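Local coordinates for YesW protein (Bacillus subtilis, PDB 2ZUX) that cleaves the rhamnogalacturonan of plant cell walls by endo-type elimination, needs calcium or manganese for activity, and binds rhamnose close to its active site, at residues 290-296 with 308-313; 387-393 with 405-411; 488-494 with 517-521. All coordinates share one frame; numbering follows the deposited sequence.

Interaction 1: 290-296 with 308-313; sequences AKTMLVA and WTLDSS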
loop_
_atom_site.group_PDB
_atom_site.type_symbol
_atom_site.label_atom_id
_atom_site.label_comp_id
_atom_site.label_asym_id
_atom_site.label_seq_id
_atom_site.Cartn_x
_atom_site.Cartn_y
_atom_site.Cartn_z
ATOM N N ALA A 290 8.807 11.763 19.348
ATOM C CA ALA A 290 9.020 13.102 19.868
ATOM C C ALA A 290 9.176 14.013 18.650
ATOM O O ALA A 290 8.226 14.141 17.872
ATOM C CB ALA A 290 10.229 13.127 20.793
ATOM N N LYS A 291 10.345 14.616 18.450
ATOM C CA LYS A 291 10.553 15.463 17.275
ATOM C C LYS A 291 10.095 14.767 15.994
ATOM O O LYS A 291 10.407 13.587 15.771
ATOM C CB LYS A 291 12.017 15.870 17.143
ATOM C CG LYS A 291 12.284 16.773 15.945
ATOM C CD LYS A 291 13.742 17.213 15.849
ATOM C CE LYS A 291 13.977 18.032 14.589
ATOM N NZ LYS A 291 15.351 18.603 14.568
ATOM N N THR A 292 9.358 15.508 15.173
ATOM C CA THR A 292 8.740 14.991 13.965
ATOM C C THR A 292 8.950 15.986 12.838
ATOM O O THR A 292 8.730 17.189 13.013
ATOM C CB THR A 292 7.228 14.796 14.197
ATOM O OG1 THR A 292 7.027 13.839 15.238
ATOM C CG2 THR A 292 6.531 14.314 12.942
ATOM N N MET A 293 9.392 15.489 11.683
ATOM C CA MET A 293 9.547 16.333 10.501
ATOM C C MET A 293 8.953 15.659 9.279
ATOM O O MET A 293 9.007 14.434 9.143
ATOM C CB MET A 293 11.016 16.665 10.239
ATOM C CG MET A 293 11.696 17.460 11.342
ATOM S SD MET A 293 13.401 17.882 10.951
ATOM C CE MET A 293 13.174 19.052 9.614
ATOM N N LEU A 294 8.379 16.471 8.396
ATOM C CA LEU A 294 7.871 16.016 7.103
ATOM C C LEU A 294 8.374 16.962 6.039
ATOM O O LEU A 294 8.332 18.176 6.228
ATOM C CB LEU A 294 6.339 15.991 7.064
ATOM C CG LEU A 294 5.592 15.037 8.004
ATOM C CD1 LEU A 294 5.368 15.667 9.377
ATOM C CD2 LEU A 294 4.254 14.656 7.400
ATOM N N VAL A 295 8.859 16.415 4.931
ATOM C CA VAL A 295 9.308 17.226 3.803
ATOM C C VAL A 295 8.639 16.723 2.535
ATOM O O VAL A 295 8.505 15.512 2.336
ATOM C CB VAL A 295 10.847 17.189 3.649
ATOM C CG1 VAL A 295 11.299 18.015 2.455
ATOM C CG2 VAL A 295 11.537 17.713 4.910
ATOM N N ALA A 296 8.207 17.662 1.697
ATOM C CA ALA A 296 7.585 17.372 0.419
ATOM C C ALA A 296 8.507 17.753 -0.729
ATOM O O ALA A 296 9.203 18.777 -0.668
ATOM C CB ALA A 296 6.274 18.103 0.296
ATOM N N TRP A 308 8.167 22.038 0.763
ATOM C CA TRP A 308 7.956 22.542 2.116
ATOM C C TRP A 308 8.507 21.598 3.157
ATOM O O TRP A 308 8.826 20.447 2.849
ATOM C CB TRP A 308 6.474 22.849 2.391
ATOM C CG TRP A 308 5.428 21.780 2.105
ATOM C CD1 TRP A 308 4.475 21.833 1.132
ATOM C CD2 TRP A 308 5.160 20.566 2.851
ATOM N NE1 TRP A 308 3.649 20.743 1.202
ATOM C CE2 TRP A 308 4.044 19.947 2.243
ATOM C CE3 TRP A 308 5.752 19.947 3.965
ATOM C CZ2 TRP A 308 3.514 18.733 2.698
ATOM C CZ3 TRP A 308 5.217 18.730 4.415
ATOM C CH2 TRP A 308 4.113 18.143 3.781
ATOM N N THR A 309 8.605 22.107 4.382
ATOM C CA THR A 309 9.030 21.363 5.557
ATOM C C THR A 309 8.076 21.671 6.707
ATOM O O THR A 309 7.723 22.830 6.919
ATOM C CB THR A 309 10.449 21.796 5.981
ATOM O OG1 THR A 309 11.367 21.524 4.920
ATOM C CG2 THR A 309 10.920 21.053 7.232
ATOM N N LEU A 310 7.636 20.638 7.425
ATOM C CA LEU A 310 7.015 20.811 8.736
ATOM C C LEU A 310 7.980 20.248 9.767
ATOM O O LEU A 310 8.420 19.105 9.650
ATOM C CB LEU A 310 5.665 20.099 8.830
ATOM C CG LEU A 310 4.968 20.274 10.189
ATOM C CD1 LEU A 310 4.693 21.742 10.511
ATOM C CD2 LEU A 310 3.680 19.498 10.221
ATOM N N ASP A 311 8.314 21.054 10.769
ATOM C CA ASP A 311 9.287 20.680 11.778
ATOM C C ASP A 311 8.696 20.986 13.150
ATOM O O ASP A 311 8.479 22.153 13.483
ATOM C CB ASP A 311 10.580 21.469 11.529
ATOM C CG ASP A 311 11.699 21.133 12.505
ATOM O OD1 ASP A 311 11.471 20.466 13.536
ATOM O OD2 ASP A 311 12.837 21.564 12.226
ATOM N N SER A 312 8.410 19.952 13.939
ATOM C CA SER A 312 7.780 20.150 15.243
ATOM C C SER A 312 8.651 20.941 16.221
ATOM O O SER A 312 8.138 21.486 17.200
ATOM C CB SER A 312 7.391 18.808 15.861
ATOM O OG SER A 312 8.536 18.054 16.218
ATOM N N SER A 313 9.958 21.003 15.956
ATOM C CA SER A 313 10.900 21.680 16.851
ATOM C C SER A 313 10.918 23.193 16.648
ATOM O O SER A 313 11.522 23.915 17.441
ATOM C CB SER A 313 12.309 21.094 16.709
ATOM O OG SER A 313 12.936 21.520 15.514
HETATM O O HOH W 1 15.311 20.625 12.623
#
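Ala296 sets its methyl group over one face of the Trp308 indole, with CB 3.7 Å from the centroid of the six-membered ring and 18° off its normal, a CH-pi contact on the packed face of an antiparallel propeller-blade hairpin. The torsion of Trp308 explains the placement: CG sits between the backbone N and the carbonyl carbon (chi1 52°), which brings the indole back across the partner strand, where CB of Leu294 meets its edge in the ring plane. Trp308 NE1 is satisfied elsewhere, by His350 O. Strands 293-296 and 308-311 run at 175° to each other, and the pair Leu294–Leu310 is joined by Leu310 N to Leu294 O at 2.8 Å and Leu294 N to Leu310 O at 2.9 Å. Both leucines share the indole's face and are buried against Val348 of the next sheet, while Trp308 keeps some exposure.

The other face is looser and wetter. Met293 lies side by side with Asp311, its bent chain bringing CE 3.6 Å from Asp311 OD2. Lys291 runs past fully extended, yet its NZ stays 4.4 Å from Asp311 OD1, and a water joins NZ to OD2 instead. Two donors of Ser313 reach Asp311 OD1 from the same face of the carboxylate, OG at 2.7 Å and the backbone N at 2.9 Å, the latter closing an Asx turn. Replacing Asp311 by an alanine removes the carboxylate, which would probably undo that turn and leave the Ser313 donors and the bridging water without their acceptor. Ser312 OG takes the Thr292 N-H at 2.9 Å. Apolar contact thus covers the leucine and indole face, backbone bonds join the strands, and on the Met293 face Ser313 holds a carboxylate whose attraction to Lys291 water probably softens.

Interaction 2: 387-393 with 405-411; sequences KNAKYGL and WGVYAGK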
loop_
_atom_site.group_PDB
_atom_site.type_symbol
_atom_site.label_atom_id
_atom_site.label_comp_id
_atom_site.label_asym_id
_atom_site.label_seq_id
_atom_site.Cartn_x
_atom_site.Cartn_y
_atom_site.Cartn_z
ATOM N N LYS A 387 -0.724 3.590 27.388
ATOM C CA LYS A 387 -1.707 3.022 28.321
ATOM C C LYS A 387 -2.479 4.089 29.106
ATOM O O LYS A 387 -3.553 3.811 29.642
ATOM C CB LYS A 387 -1.036 2.033 29.287
ATOM C CG LYS A 387 -0.031 2.659 30.252
ATOM C CD LYS A 387 0.619 1.625 31.153
ATOM C CE LYS A 387 -0.224 1.342 32.387
ATOM N NZ LYS A 387 0.540 0.571 33.407
ATOM N N ASN A 388 -1.934 5.302 29.157
ATOM C CA ASN A 388 -2.576 6.417 29.851
ATOM C C ASN A 388 -3.326 7.372 28.928
ATOM O O ASN A 388 -3.844 8.398 29.370
ATOM C CB ASN A 388 -1.555 7.171 30.707
ATOM C CG ASN A 388 -1.039 6.336 31.872
ATOM O OD1 ASN A 388 0.162 6.285 32.125
ATOM N ND2 ASN A 388 -1.946 5.664 32.574
ATOM N N ALA A 389 -3.391 7.030 27.644
ATOM C CA ALA A 389 -4.165 7.820 26.698
ATOM C C ALA A 389 -5.641 7.828 27.084
ATOM O O ALA A 389 -6.175 6.828 27.564
ATOM C CB ALA A 389 -3.988 7.280 25.284
ATOM N N LYS A 390 -6.282 8.974 26.877
ATOM C CA LYS A 390 -7.714 9.155 27.093
ATOM C C LYS A 390 -8.537 8.088 26.360
ATOM O O LYS A 390 -9.547 7.594 26.869
ATOM C CB LYS A 390 -8.095 10.575 26.643
ATOM C CG LYS A 390 -9.566 10.899 26.534
ATOM C CD LYS A 390 -9.747 12.406 26.327
ATOM C CE LYS A 390 -11.190 12.802 26.051
ATOM N NZ LYS A 390 -12.171 12.221 27.000
ATOM N N TYR A 391 -8.087 7.745 25.154
ATOM C CA TYR A 391 -8.697 6.677 24.367
ATOM C C TYR A 391 -7.638 5.710 23.858
ATOM O O TYR A 391 -6.559 6.139 23.444
ATOM C CB TYR A 391 -9.447 7.250 23.157
ATOM C CG TYR A 391 -10.501 8.290 23.473
ATOM C CD1 TYR A 391 -11.565 8.006 24.336
ATOM C CD2 TYR A 391 -10.453 9.554 22.887
ATOM C CE1 TYR A 391 -12.536 8.962 24.613
ATOM C CE2 TYR A 391 -11.415 10.510 23.160
ATOM C CZ TYR A 391 -12.456 10.207 24.015
ATOM O OH TYR A 391 -13.409 11.165 24.285
ATOM N N GLY A 392 -7.946 4.415 23.893
ATOM C CA GLY A 392 -7.124 3.402 23.223
ATOM C C GLY A 392 -7.515 3.231 21.767
ATOM O O GLY A 392 -6.758 2.682 20.971
ATOM N N LEU A 393 -8.721 3.670 21.431
ATOM C CA LEU A 393 -9.188 3.674 20.051
ATOM C C LEU A 393 -9.998 4.935 19.856
ATOM O O LEU A 393 -10.806 5.308 20.712
ATOM C CB LEU A 393 -9.974 2.404 19.705
ATOM C CG LEU A 393 -10.990 1.825 20.690
ATOM C CD1 LEU A 393 -12.123 1.122 19.964
ATOM C CD2 LEU A 393 -10.317 0.864 21.683
ATOM N N TRP A 405 -16.155 9.654 18.497
ATOM C CA TRP A 405 -16.258 8.780 19.656
ATOM C C TRP A 405 -14.914 8.114 19.900
ATOM O O TRP A 405 -14.072 8.042 19.000
ATOM C CB TRP A 405 -17.377 7.742 19.505
ATOM C CG TRP A 405 -17.220 6.800 18.341
ATOM C CD1 TRP A 405 -17.674 6.991 17.063
ATOM C CD2 TRP A 405 -16.581 5.517 18.352
ATOM N NE1 TRP A 405 -17.363 5.903 16.283
ATOM C CE2 TRP A 405 -16.679 4.992 17.045
ATOM C CE3 TRP A 405 -15.940 4.756 19.341
ATOM C CZ2 TRP A 405 -16.170 3.737 16.702
ATOM C CZ3 TRP A 405 -15.429 3.510 19.000
ATOM C CH2 TRP A 405 -15.544 3.015 17.688
ATOM N N GLY A 406 -14.702 7.674 21.132
ATOM C CA GLY A 406 -13.493 6.962 21.500
ATOM C C GLY A 406 -13.775 6.088 22.699
ATOM O O GLY A 406 -14.779 6.286 23.402
ATOM N N VAL A 407 -12.897 5.121 22.939
ATOM C CA VAL A 407 -13.031 4.221 24.080
ATOM C C VAL A 407 -11.695 4.127 24.817
ATOM O O VAL A 407 -10.657 3.846 24.211
ATOM C CB VAL A 407 -13.499 2.804 23.641
ATOM C CG1 VAL A 407 -13.623 1.876 24.845
ATOM C CG2 VAL A 407 -14.834 2.877 22.898
ATOM N N TYR A 408 -11.725 4.384 26.121
ATOM C CA TYR A 408 -10.563 4.216 26.977
ATOM C C TYR A 408 -10.217 2.739 27.116
ATOM O O TYR A 408 -11.102 1.907 27.343
ATOM C CB TYR A 408 -10.854 4.811 28.356
ATOM C CG TYR A 408 -9.773 4.559 29.375
ATOM C CD1 TYR A 408 -8.553 5.232 29.312
ATOM C CD2 TYR A 408 -9.976 3.656 30.417
ATOM C CE1 TYR A 408 -7.559 5.002 30.251
ATOM C CE2 TYR A 408 -8.991 3.422 31.365
ATOM C CZ TYR A 408 -7.788 4.100 31.281
ATOM O OH TYR A 408 -6.808 3.876 32.221
ATOM N N ALA A 409 -8.933 2.419 26.985
ATOM C CA ALA A 409 -8.469 1.044 27.137
ATOM C C ALA A 409 -7.638 0.825 28.394
ATOM O O ALA A 409 -7.696 -0.248 28.993
ATOM C CB ALA A 409 -7.676 0.617 25.911
ATOM N N GLY A 410 -6.841 1.823 28.765
ATOM C CA GLY A 410 -5.937 1.687 29.907
ATOM C C GLY A 410 -4.793 0.727 29.646
ATOM O O GLY A 410 -4.155 0.224 30.579
ATOM N N LYS A 411 -4.537 0.470 28.368
ATOM C CA LYS A 411 -3.448 -0.403 27.940
ATOM C C LYS A 411 -3.090 -0.081 26.494
ATOM O O LYS A 411 -3.850 0.595 25.793
ATOM C CB LYS A 411 -3.837 -1.885 28.062
ATOM C CG LYS A 411 -5.041 -2.291 27.218
ATOM C CD LYS A 411 -5.456 -3.754 27.416
ATOM C CE LYS A 411 -4.582 -4.711 26.628
ATOM N NZ LYS A 411 -5.301 -5.965 26.271
HETATM O O HOH W 2 -6.546 4.034 26.937
#
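Lys387 packs its CB against the backbone of Lys411 where a loop and the outermost strand of a four-stranded antiparallel propeller blade run together toward a classic beta bulge, formed by Gly392 and Leu393 opposite Val407. The carbonyl of Lys387 is buried without a hydrogen-bond partner; Gly410 CA approaches its O at 3.2 Å in a CA-H...O contact. Ala389 O meets the edge of the Tyr408 ring in its plane and also accepts from a water at 2.9 Å, which in turn accepts from Ala409 N at 2.9 Å, so water fills in for a direct backbone bond. Lys390 lays its CG over one face of the Tyr391 ring. On the opposite face lies Gly406, its CA 3.8 Å from the ring centroid; a CB on that glycine would run into the ring. Tyr391 reaches this place because its CG stands beside the backbone N (chi1 -55°), leaning the ring over the Gly406 backbone. At Gly392 the bulge begins: its N donates to Val407 O at 2.8 Å, while Leu393 N reaches the same oxygen only weakly, at 3.4 Å. Val407 N returns a bond to Leu393 O at 3.1 Å, and the two side chains lie side by side, pointing the same way, and both touch Tyr437. Leu393 ends the run with CD1 at 4.2 Å from CZ3 of Trp405, the side chains crossing at a slant.

Interaction 3: 488-494 with 517-521; sequences ASGAAAN and WRTED. With RAM (alpha-L-rhamnopyranose), chain N.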
loop_
_atom_site.group_PDB
_atom_site.type_symbol
_atom_site.label_atom_id
_atom_site.label_comp_id
_atom_site.label_asym_id
_atom_site.label_seq_id
_atom_site.Cartn_x
_atom_site.Cartn_y
_atom_site.Cartn_z
ATOM N N ALA A 488 -3.861 -20.211 1.715
ATOM C CA ALA A 488 -2.930 -20.334 0.600
ATOM C C ALA A 488 -1.765 -21.244 0.982
ATOM O O ALA A 488 -0.697 -20.791 1.382
ATOM C CB ALA A 488 -2.449 -18.965 0.152
ATOM N N SER A 489 -1.995 -22.547 0.854
ATOM C CA SER A 489 -0.987 -23.534 1.227
ATOM C C SER A 489 0.275 -23.393 0.373
ATOM O O SER A 489 0.200 -23.271 -0.850
ATOM C CB SER A 489 -1.575 -24.939 1.130
ATOM O OG SER A 489 -2.678 -25.042 2.013
ATOM N N GLY A 490 1.426 -23.380 1.035
ATOM C CA GLY A 490 2.698 -23.177 0.349
ATOM C C GLY A 490 3.105 -21.716 0.247
ATOM O O GLY A 490 4.229 -21.415 -0.164
ATOM N N ALA A 491 2.186 -20.819 0.617
ATOM C CA ALA A 491 2.443 -19.379 0.627
ATOM C C ALA A 491 2.660 -18.928 2.063
ATOM O O ALA A 491 2.097 -19.508 2.999
ATOM C CB ALA A 491 1.286 -18.625 -0.002
ATOM N N ALA A 492 3.479 -17.894 2.234
ATOM C CA ALA A 492 3.794 -17.386 3.555
ATOM C C ALA A 492 3.647 -15.882 3.587
ATOM O O ALA A 492 3.897 -15.198 2.600
ATOM C CB ALA A 492 5.206 -17.777 3.955
ATOM N N ALA A 493 3.232 -15.386 4.742
ATOM C CA ALA A 493 3.208 -13.966 5.019
ATOM C C ALA A 493 4.556 -13.523 5.577
ATOM O O ALA A 493 5.448 -14.345 5.816
ATOM C CB ALA A 493 2.078 -13.646 5.986
ATOM N N ASN A 494 4.691 -12.218 5.794
ATOM C CA ASN A 494 5.969 -11.607 6.162
ATOM C C ASN A 494 5.885 -10.858 7.487
ATOM O O ASN A 494 4.802 -10.635 8.035
ATOM C CB ASN A 494 6.434 -10.593 5.088
ATOM C CG ASN A 494 6.344 -11.117 3.666
ATOM O OD1 ASN A 494 6.035 -10.363 2.737
ATOM N ND2 ASN A 494 6.616 -12.393 3.483
ATOM N N TRP A 517 1.630 -13.262 -2.237
ATOM C CA TRP A 517 2.376 -13.879 -1.134
ATOM C C TRP A 517 3.619 -14.544 -1.700
ATOM O O TRP A 517 3.583 -15.121 -2.784
ATOM C CB TRP A 517 1.568 -14.980 -0.441
ATOM C CG TRP A 517 0.519 -14.571 0.552
ATOM C CD1 TRP A 517 0.709 -13.992 1.775
ATOM C CD2 TRP A 517 -0.888 -14.804 0.434
ATOM N NE1 TRP A 517 -0.503 -13.817 2.413
ATOM C CE2 TRP A 517 -1.497 -14.313 1.611
ATOM C CE3 TRP A 517 -1.694 -15.367 -0.564
ATOM C CZ2 TRP A 517 -2.882 -14.378 1.818
ATOM C CZ3 TRP A 517 -3.062 -15.430 -0.360
ATOM C CH2 TRP A 517 -3.643 -14.933 0.819
ATOM N N ARG A 518 4.713 -14.497 -0.957
ATOM C CA ARG A 518 5.888 -15.289 -1.308
ATOM C C ARG A 518 5.638 -16.764 -1.008
ATOM O O ARG A 518 4.795 -17.106 -0.172
ATOM C CB ARG A 518 7.103 -14.819 -0.510
ATOM C CG ARG A 518 6.949 -14.971 0.989
ATOM C CD ARG A 518 8.265 -14.771 1.703
ATOM N NE ARG A 518 8.079 -14.770 3.147
ATOM C CZ ARG A 518 8.350 -15.799 3.939
ATOM N NH1 ARG A 518 8.822 -16.929 3.420
ATOM N NH2 ARG A 518 8.150 -15.700 5.248
ATOM N N THR A 519 6.373 -17.642 -1.687
ATOM C CA THR A 519 6.466 -19.032 -1.255
ATOM C C THR A 519 7.335 -19.083 -0.000
ATOM O O THR A 519 8.072 -18.139 0.294
ATOM C CB THR A 519 7.093 -19.918 -2.338
ATOM O OG1 THR A 519 8.395 -19.419 -2.663
ATOM C CG2 THR A 519 6.233 -19.937 -3.591
ATOM N N GLU A 520 7.259 -20.188 0.732
ATOM C CA GLU A 520 8.010 -20.327 1.983
ATOM C C GLU A 520 9.515 -20.113 1.792
ATOM O O GLU A 520 10.172 -19.485 2.631
ATOM C CB GLU A 520 7.716 -21.684 2.639
ATOM C CG GLU A 520 6.258 -21.822 3.083
ATOM C CD GLU A 520 5.856 -23.242 3.460
ATOM O OE1 GLU A 520 6.747 -24.060 3.777
ATOM O OE2 GLU A 520 4.637 -23.529 3.447
ATOM N N ASP A 521 10.044 -20.601 0.671
ATOM C CA ASP A 521 11.474 -20.487 0.383
ATOM C C ASP A 521 11.870 -19.253 -0.436
ATOM O O ASP A 521 13.029 -19.106 -0.815
ATOM C CB ASP A 521 12.004 -21.772 -0.277
ATOM C CG ASP A 521 11.464 -21.995 -1.689
ATOM O OD1 ASP A 521 10.684 -21.173 -2.210
ATOM O OD2 ASP A 521 11.828 -23.028 -2.302
HETATM C C1 RAM N . 10.888 -11.587 10.833
HETATM C C2 RAM N . 11.356 -10.594 9.755
HETATM C C3 RAM N . 11.124 -11.086 8.323
HETATM C C4 RAM N . 9.738 -11.706 8.200
HETATM C C5 RAM N . 9.677 -12.892 9.156
HETATM C C6 RAM N . 8.356 -13.633 9.041
HETATM O O1 RAM N . 11.971 -12.380 11.261
HETATM O O2 RAM N . 10.706 -9.356 9.954
HETATM O O3 RAM N . 11.291 -10.030 7.403
HETATM O O4 RAM N . 9.386 -12.067 6.873
HETATM O O5 RAM N . 9.788 -12.423 10.490
HETATM O O HOH W 3 6.089 -23.065 -0.628
HETATM O O HOH W 4 4.109 -12.819 1.464
#
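The guanidinium of Arg518 carries Ala492 on one face, with CB 3.7 Å from CZ and offset toward the rim, and has the Asn494 amide at its edge, the two planes 16° apart. As modelled, Asn494 ND2 and Arg518 NE face each other as two donors, so this neighbourhood is no hydrogen bond; Asn494 OD1 is instead bonded to Thr502. Arg518 NH2 does donate to Ala493 O, weakly, at 3.1 Å. Arg518 CG lies between the backbone N and the carbonyl carbon (chi1 62°), and the chain then runs straight to NE, sliding past Asn494 in the opposite direction. The other flat group, the Trp517 indole, is met obliquely by Ala488, whose CB is 3.6 Å from CZ3. Tyr528 makes a T-shaped (edge-to-face) contact with the indole, and Ser469 O takes its NE1.

Between these groups the backbones bond antiparallel but sparsely. Ala492 N donates to Arg518 O at 2.9 Å, whereas a water links Ala492 O, at 2.6 Å, to Arg518 N, at 3.0 Å, standing in for the return bond. Segment 488-494 enters through a type II turn from Ala488 to Ala491, with Gly490 at its third position, the usual place for a glycine (phi 90°). Past the strand, Asn494 brings its CA 3.5 Å from O4 of the bound rhamnose, which Asn115 and Asp135 hold by hydrogen bonds. The short strand pair thus leads into Asn494, one of five residues of a rhamnose pocket with Asn115, Asp135, Asn495 and Gly496, at the edge of a propeller sheet.

Overall arrangement
The three contacts follow one another along the propeller chain without overlap. Interaction 1 lies on the outer strand pair of one four-stranded sheet, interaction 2 where a loop meets the outermost strand of another; their centres lie 26 Å apart and their nearest atoms about 15 Å. Interaction 3 is more distant, 38 Å from interaction 1 and 35 Å from interaction 2 between centres, and it sits across the chain's centre from interaction 1. Of the three, it alone holds a residue of a rhamnose pocket. The side chains of Trp308, Trp405 and Asn494 are about 10, 11 and 8 Å from bound calcium ions, near the metal sites without contacting the ions.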